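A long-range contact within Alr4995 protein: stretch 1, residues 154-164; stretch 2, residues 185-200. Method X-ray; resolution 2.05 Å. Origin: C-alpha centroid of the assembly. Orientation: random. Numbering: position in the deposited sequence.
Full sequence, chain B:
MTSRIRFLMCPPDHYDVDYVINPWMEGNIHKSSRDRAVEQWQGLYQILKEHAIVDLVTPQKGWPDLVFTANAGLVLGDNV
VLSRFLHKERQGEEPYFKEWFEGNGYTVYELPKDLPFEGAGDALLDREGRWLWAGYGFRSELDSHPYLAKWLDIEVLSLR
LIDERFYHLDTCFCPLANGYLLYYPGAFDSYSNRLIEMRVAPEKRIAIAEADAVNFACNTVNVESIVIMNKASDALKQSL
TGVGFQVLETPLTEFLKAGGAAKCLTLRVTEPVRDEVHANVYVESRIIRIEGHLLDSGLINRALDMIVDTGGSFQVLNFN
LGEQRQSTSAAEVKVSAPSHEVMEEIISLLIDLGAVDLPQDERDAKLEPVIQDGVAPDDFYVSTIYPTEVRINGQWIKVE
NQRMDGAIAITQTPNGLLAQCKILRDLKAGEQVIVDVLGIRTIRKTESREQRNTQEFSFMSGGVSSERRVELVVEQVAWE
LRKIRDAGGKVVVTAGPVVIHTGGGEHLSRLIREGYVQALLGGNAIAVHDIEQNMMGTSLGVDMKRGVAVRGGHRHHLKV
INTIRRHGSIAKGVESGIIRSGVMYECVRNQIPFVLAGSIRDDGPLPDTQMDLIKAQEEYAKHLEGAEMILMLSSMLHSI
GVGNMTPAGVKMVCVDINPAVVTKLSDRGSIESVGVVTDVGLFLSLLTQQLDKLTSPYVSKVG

Stretch 1 (154-164) IEVLSLRLIDE
Stretch 2, residues 185-200: PGAFDSYSNRLIEMRV

A helix can be docked on a strand by polar fastenings at its two ends and apolar packing between them, and this contact in Alr4995 protein is a compact example. The strand, which ends at Arg160, is extended, with phi from -72° to -121° and psi from 117° to 135° over residues 155-160. The helix of residues 190-199, phi/psi near -65/-40 and loosening to -97/-22 at Arg199, runs at 138° between N-to-C directions, so the axes cross obliquely, nearer antiparallel than parallel, 7.2 Å apart at closest approach. The two stretches bury 735 Å² in all.

Leu161 and Phe188 form a single beta bridge, their CA atoms 5.0 Å apart. Ile162 N (residue at -126/-6) donates to Ala187 O at 3.1 Å, and Asp189 N returns a weak bond to Arg160 O at 3.4 Å. Ala187 closes a 3-10 segment (185-187); Phe188 then extends (-117/155) and Asp189 (-73/177) leads into the helix.

Asp189, chi1 p, is the N-cap: its OD1 accepts from Ser192 N at 2.7 Å and from Ser192 OG at 2.6 Å. Ser192, chi1 m, points toward the strand, and the same OG accepts from Arg160 N at 2.7 Å, nearly linearly. Though buried, both side chains thus have hydrogen-bonded polar atoms. A small hydroxyl suits this place, for Leu159 and Ser192 have CA atoms only 5.1 Å apart. Arg160 is extended (t, t, t); a water bridges it to the cap, accepting from Arg160 NH1 at 2.5 Å and donating to Asp189 OD2 at 2.6 Å.

Shape governs the middle, where buried Leu157, Leu159, Leu161 and Phe188 offer apolar side chains suited to an interior contact. Leu159, m/t, is the bump: its CD2 sits in a hollow lined by Ser192 CB (4.0 Å), Leu195 CD2 (4.0 Å) and Ile196 CG1 (4.1 Å), with Phe188 CE2 against Leu159 CB at 3.8 Å. Phe188 starts away from the strand, but chi1 m and chi2 92° bring its ring back, so that CE2 also meets CD2 of Leu161, m/t, at 3.8 Å. Leu195, t/p, sets CD2 4.1 Å from Leu157 CB. Ile162, p/t, extends CD1 to 3.2 Å from Phe188 O.

Arg199, m/m/t, fastens the far end. Its NH1 donates to Glu155 OE1 at 3.0 Å in a salt bridge, and NH2 to Glu155 OE2 at 3.1 Å; Glu155 is t/t, chi3 54°. CD2 of Leu157, m/t, covers one guanidinium face, 3.6 Å from Arg199 NH2, leaving the edge to the carboxylate.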

# COMPACT_ATOMS: atom_id res chain seq x y z
N ILE B 154 15.20 47.15 -28.40
CA ILE B 154 14.84 47.14 -26.98
C ILE B 154 15.29 45.85 -26.30
O ILE B 154 15.45 44.82 -26.96
CB ILE B 154 13.32 47.33 -26.80
CG1 ILE B 154 13.00 47.65 -25.34
CG2 ILE B 154 12.55 46.12 -27.30
CD1 ILE B 154 11.70 48.37 -25.14
N GLU B 155 15.53 45.91 -24.99
CA GLU B 155 15.84 44.72 -24.18
C GLU B 155 14.60 43.86 -24.00
O GLU B 155 13.58 44.33 -23.50
CB GLU B 155 16.39 45.11 -22.80
CG GLU B 155 16.68 43.91 -21.90
CD GLU B 155 17.14 44.30 -20.50
OE1 GLU B 155 16.42 45.08 -19.83
OE2 GLU B 155 18.21 43.84 -20.07
N VAL B 156 14.69 42.59 -24.41
CA VAL B 156 13.54 41.68 -24.33
C VAL B 156 13.75 40.63 -23.24
O VAL B 156 14.75 39.92 -23.25
CB VAL B 156 13.29 40.97 -25.68
CG1 VAL B 156 12.21 39.88 -25.54
CG2 VAL B 156 12.87 41.99 -26.73
N LEU B 157 12.81 40.56 -22.31
CA LEU B 157 12.85 39.59 -21.22
C LEU B 157 11.85 38.47 -21.45
O LEU B 157 10.65 38.72 -21.50
CB LEU B 157 12.54 40.29 -19.89
CG LEU B 157 13.45 41.44 -19.51
CD1 LEU B 157 13.07 41.95 -18.13
CD2 LEU B 157 14.90 40.99 -19.53
N SER B 158 12.33 37.23 -21.59
CA SER B 158 11.44 36.12 -21.94
C SER B 158 10.81 35.48 -20.72
O SER B 158 11.51 35.15 -19.75
CB SER B 158 12.21 35.05 -22.74
OG SER B 158 12.82 35.63 -23.88
N LEU B 159 9.49 35.28 -20.76
CA LEU B 159 8.75 34.62 -19.68
C LEU B 159 8.04 33.39 -20.22
O LEU B 159 7.39 33.46 -21.28
CB LEU B 159 7.72 35.55 -19.04
CG LEU B 159 8.21 36.86 -18.43
CD1 LEU B 159 7.02 37.69 -17.94
CD2 LEU B 159 9.18 36.62 -17.28
N ARG B 160 8.13 32.27 -19.50
CA ARG B 160 7.44 31.06 -19.95
C ARG B 160 6.08 30.88 -19.28
O ARG B 160 5.97 30.90 -18.06
CB ARG B 160 8.28 29.81 -19.71
CG ARG B 160 7.60 28.58 -20.27
CD ARG B 160 8.22 27.29 -19.79
NE ARG B 160 7.56 26.17 -20.42
CZ ARG B 160 7.82 24.90 -20.14
NH1 ARG B 160 8.74 24.61 -19.23
NH2 ARG B 160 7.18 23.94 -20.78
N LEU B 161 5.07 30.70 -20.12
CA LEU B 161 3.71 30.43 -19.68
C LEU B 161 3.51 28.94 -19.56
O LEU B 161 3.84 28.21 -20.49
CB LEU B 161 2.70 31.01 -20.68
CG LEU B 161 2.72 32.52 -20.93
CD1 LEU B 161 1.99 32.87 -22.22
CD2 LEU B 161 2.12 33.25 -19.73
N ILE B 162 2.92 28.49 -18.44
CA ILE B 162 2.78 27.05 -18.16
C ILE B 162 1.36 26.60 -17.86
O ILE B 162 1.11 25.41 -17.70
CB ILE B 162 3.65 26.63 -16.96
CG1 ILE B 162 3.24 27.45 -15.73
CG2 ILE B 162 5.12 26.83 -17.27
CD1 ILE B 162 3.95 27.05 -14.47
N ASP B 163 0.44 27.55 -17.78
CA ASP B 163 -0.97 27.26 -17.51
C ASP B 163 -1.81 27.59 -18.75
O ASP B 163 -1.94 28.76 -19.14
CB ASP B 163 -1.46 28.06 -16.30
CG ASP B 163 -2.84 27.63 -15.81
OD1 ASP B 163 -3.71 27.27 -16.64
OD2 ASP B 163 -3.07 27.65 -14.58
N GLU B 164 -2.40 26.56 -19.36
CA GLU B 164 -3.10 26.72 -20.62
C GLU B 164 -4.29 27.70 -20.56
O GLU B 164 -4.71 28.23 -21.59
CB GLU B 164 -3.57 25.35 -21.11
CG GLU B 164 -4.04 25.35 -22.55
CD GLU B 164 -4.84 24.11 -22.90
OE1 GLU B 164 -5.15 23.32 -21.98
OE2 GLU B 164 -5.14 23.92 -24.10
N PRO B 185 1.38 34.90 -10.36
CA PRO B 185 2.61 34.08 -10.31
C PRO B 185 2.41 32.62 -10.71
O PRO B 185 3.36 32.00 -11.21
CB PRO B 185 3.04 34.18 -8.84
CG PRO B 185 2.47 35.49 -8.37
CD PRO B 185 1.14 35.59 -9.07
N GLY B 186 1.22 32.08 -10.53
CA GLY B 186 0.96 30.69 -10.87
C GLY B 186 0.95 30.42 -12.37
O GLY B 186 0.92 29.27 -12.81
N ALA B 187 0.96 31.48 -13.16
CA ALA B 187 0.93 31.32 -14.61
C ALA B 187 2.33 31.07 -15.19
O ALA B 187 2.45 30.68 -16.34
CB ALA B 187 0.30 32.54 -15.28
N PHE B 188 3.37 31.26 -14.39
CA PHE B 188 4.74 31.17 -14.89
C PHE B 188 5.58 30.05 -14.26
O PHE B 188 5.31 29.63 -13.14
CB PHE B 188 5.44 32.51 -14.68
CG PHE B 188 4.75 33.66 -15.35
CD1 PHE B 188 3.80 34.41 -14.67
CD2 PHE B 188 5.02 33.97 -16.68
CE1 PHE B 188 3.16 35.47 -15.28
CE2 PHE B 188 4.38 35.02 -17.30
CZ PHE B 188 3.45 35.78 -16.60
N ASP B 189 6.59 29.56 -14.98
CA ASP B 189 7.47 28.55 -14.39
C ASP B 189 8.38 29.21 -13.34
O ASP B 189 8.34 30.43 -13.15
CB ASP B 189 8.28 27.82 -15.48
CG ASP B 189 9.36 28.69 -16.14
OD1 ASP B 189 9.47 29.90 -15.81
OD2 ASP B 189 10.10 28.16 -17.01
N SER B 190 9.21 28.42 -12.67
CA SER B 190 10.05 28.96 -11.61
C SER B 190 11.09 29.95 -12.16
O SER B 190 11.34 31.00 -11.56
CB SER B 190 10.75 27.81 -10.87
OG SER B 190 11.87 27.35 -11.61
N TYR B 191 11.71 29.60 -13.28
CA TYR B 191 12.67 30.50 -13.94
C TYR B 191 12.06 31.90 -14.17
O TYR B 191 12.70 32.90 -13.92
CB TYR B 191 13.16 29.91 -15.27
CG TYR B 191 13.85 28.56 -15.14
CD1 TYR B 191 15.13 28.45 -14.59
CD2 TYR B 191 13.22 27.38 -15.57
CE1 TYR B 191 15.77 27.22 -14.47
CE2 TYR B 191 13.85 26.15 -15.45
CZ TYR B 191 15.13 26.07 -14.90
OH TYR B 191 15.76 24.85 -14.78
N SER B 192 10.82 31.94 -14.64
CA SER B 192 10.19 33.20 -15.02
C SER B 192 9.84 34.04 -13.80
O SER B 192 10.02 35.27 -13.80
CB SER B 192 8.95 32.93 -15.87
OG SER B 192 9.33 32.23 -17.04
N ASN B 193 9.36 33.38 -12.75
CA ASN B 193 9.08 34.04 -11.47
C ASN B 193 10.33 34.62 -10.84
O ASN B 193 10.32 35.72 -10.28
CB ASN B 193 8.40 33.06 -10.52
CG ASN B 193 6.88 33.04 -10.69
OD1 ASN B 193 6.23 34.08 -10.64
ND2 ASN B 193 6.33 31.85 -10.93
N ARG B 194 11.43 33.88 -10.93
CA ARG B 194 12.70 34.40 -10.43
C ARG B 194 13.03 35.71 -11.17
O ARG B 194 13.44 36.70 -10.55
CB ARG B 194 13.81 33.36 -10.61
CG ARG B 194 14.63 33.01 -9.36
CD ARG B 194 15.67 31.89 -9.66
NE ARG B 194 14.99 30.64 -10.02
CZ ARG B 194 15.43 29.76 -10.93
NH1 ARG B 194 16.57 29.99 -11.58
NH2 ARG B 194 14.73 28.66 -11.19
N LEU B 195 12.82 35.72 -12.49
CA LEU B 195 13.18 36.89 -13.30
C LEU B 195 12.34 38.10 -12.93
O LEU B 195 12.86 39.21 -12.83
CB LEU B 195 13.01 36.60 -14.79
CG LEU B 195 13.34 37.74 -15.78
CD1 LEU B 195 14.77 38.27 -15.59
CD2 LEU B 195 13.13 37.26 -17.21
N ILE B 196 11.04 37.88 -12.73
CA ILE B 196 10.11 38.92 -12.35
C ILE B 196 10.52 39.54 -11.02
O ILE B 196 10.48 40.76 -10.82
CB ILE B 196 8.67 38.37 -12.23
CG1 ILE B 196 8.13 38.01 -13.62
CG2 ILE B 196 7.77 39.37 -11.55
CD1 ILE B 196 6.81 37.26 -13.58
N GLU B 197 10.94 38.67 -10.11
CA GLU B 197 11.25 39.11 -8.77
C GLU B 197 12.60 39.85 -8.74
O GLU B 197 12.79 40.72 -7.90
CB GLU B 197 11.21 37.91 -7.80
CG GLU B 197 9.77 37.42 -7.54
CD GLU B 197 9.68 35.98 -7.05
OE1 GLU B 197 10.71 35.41 -6.65
OE2 GLU B 197 8.57 35.39 -7.05
N MSE B 198 13.49 39.57 -9.69
CA MSE B 198 14.74 40.34 -9.79
C MSE B 198 14.54 41.73 -10.41
O MSE B 198 15.28 42.67 -10.11
CB MSE B 198 15.80 39.58 -10.59
CG MSE B 198 16.51 38.48 -9.82
SE MSE B 198 17.88 37.57 -10.87
CE MSE B 198 16.77 36.81 -12.27
N ARG B 199 13.54 41.88 -11.28
CA ARG B 199 13.36 43.12 -12.04
C ARG B 199 12.34 44.06 -11.40
O ARG B 199 12.32 45.26 -11.67
CB ARG B 199 12.93 42.79 -13.47
CG ARG B 199 13.99 42.06 -14.28
CD ARG B 199 15.03 43.03 -14.75
NE ARG B 199 16.03 42.42 -15.61
CZ ARG B 199 16.54 43.02 -16.68
NH1 ARG B 199 16.12 44.23 -17.02
NH2 ARG B 199 17.46 42.41 -17.41
N VAL B 200 11.46 43.49 -10.58
CA VAL B 200 10.43 44.28 -9.92
C VAL B 200 10.52 44.10 -8.41
O VAL B 200 10.43 42.97 -7.93
CB VAL B 200 9.02 43.89 -10.41
CG1 VAL B 200 7.97 44.79 -9.79
CG2 VAL B 200 8.95 43.94 -11.92
O HOH W 1 10.15 25.55 -17.42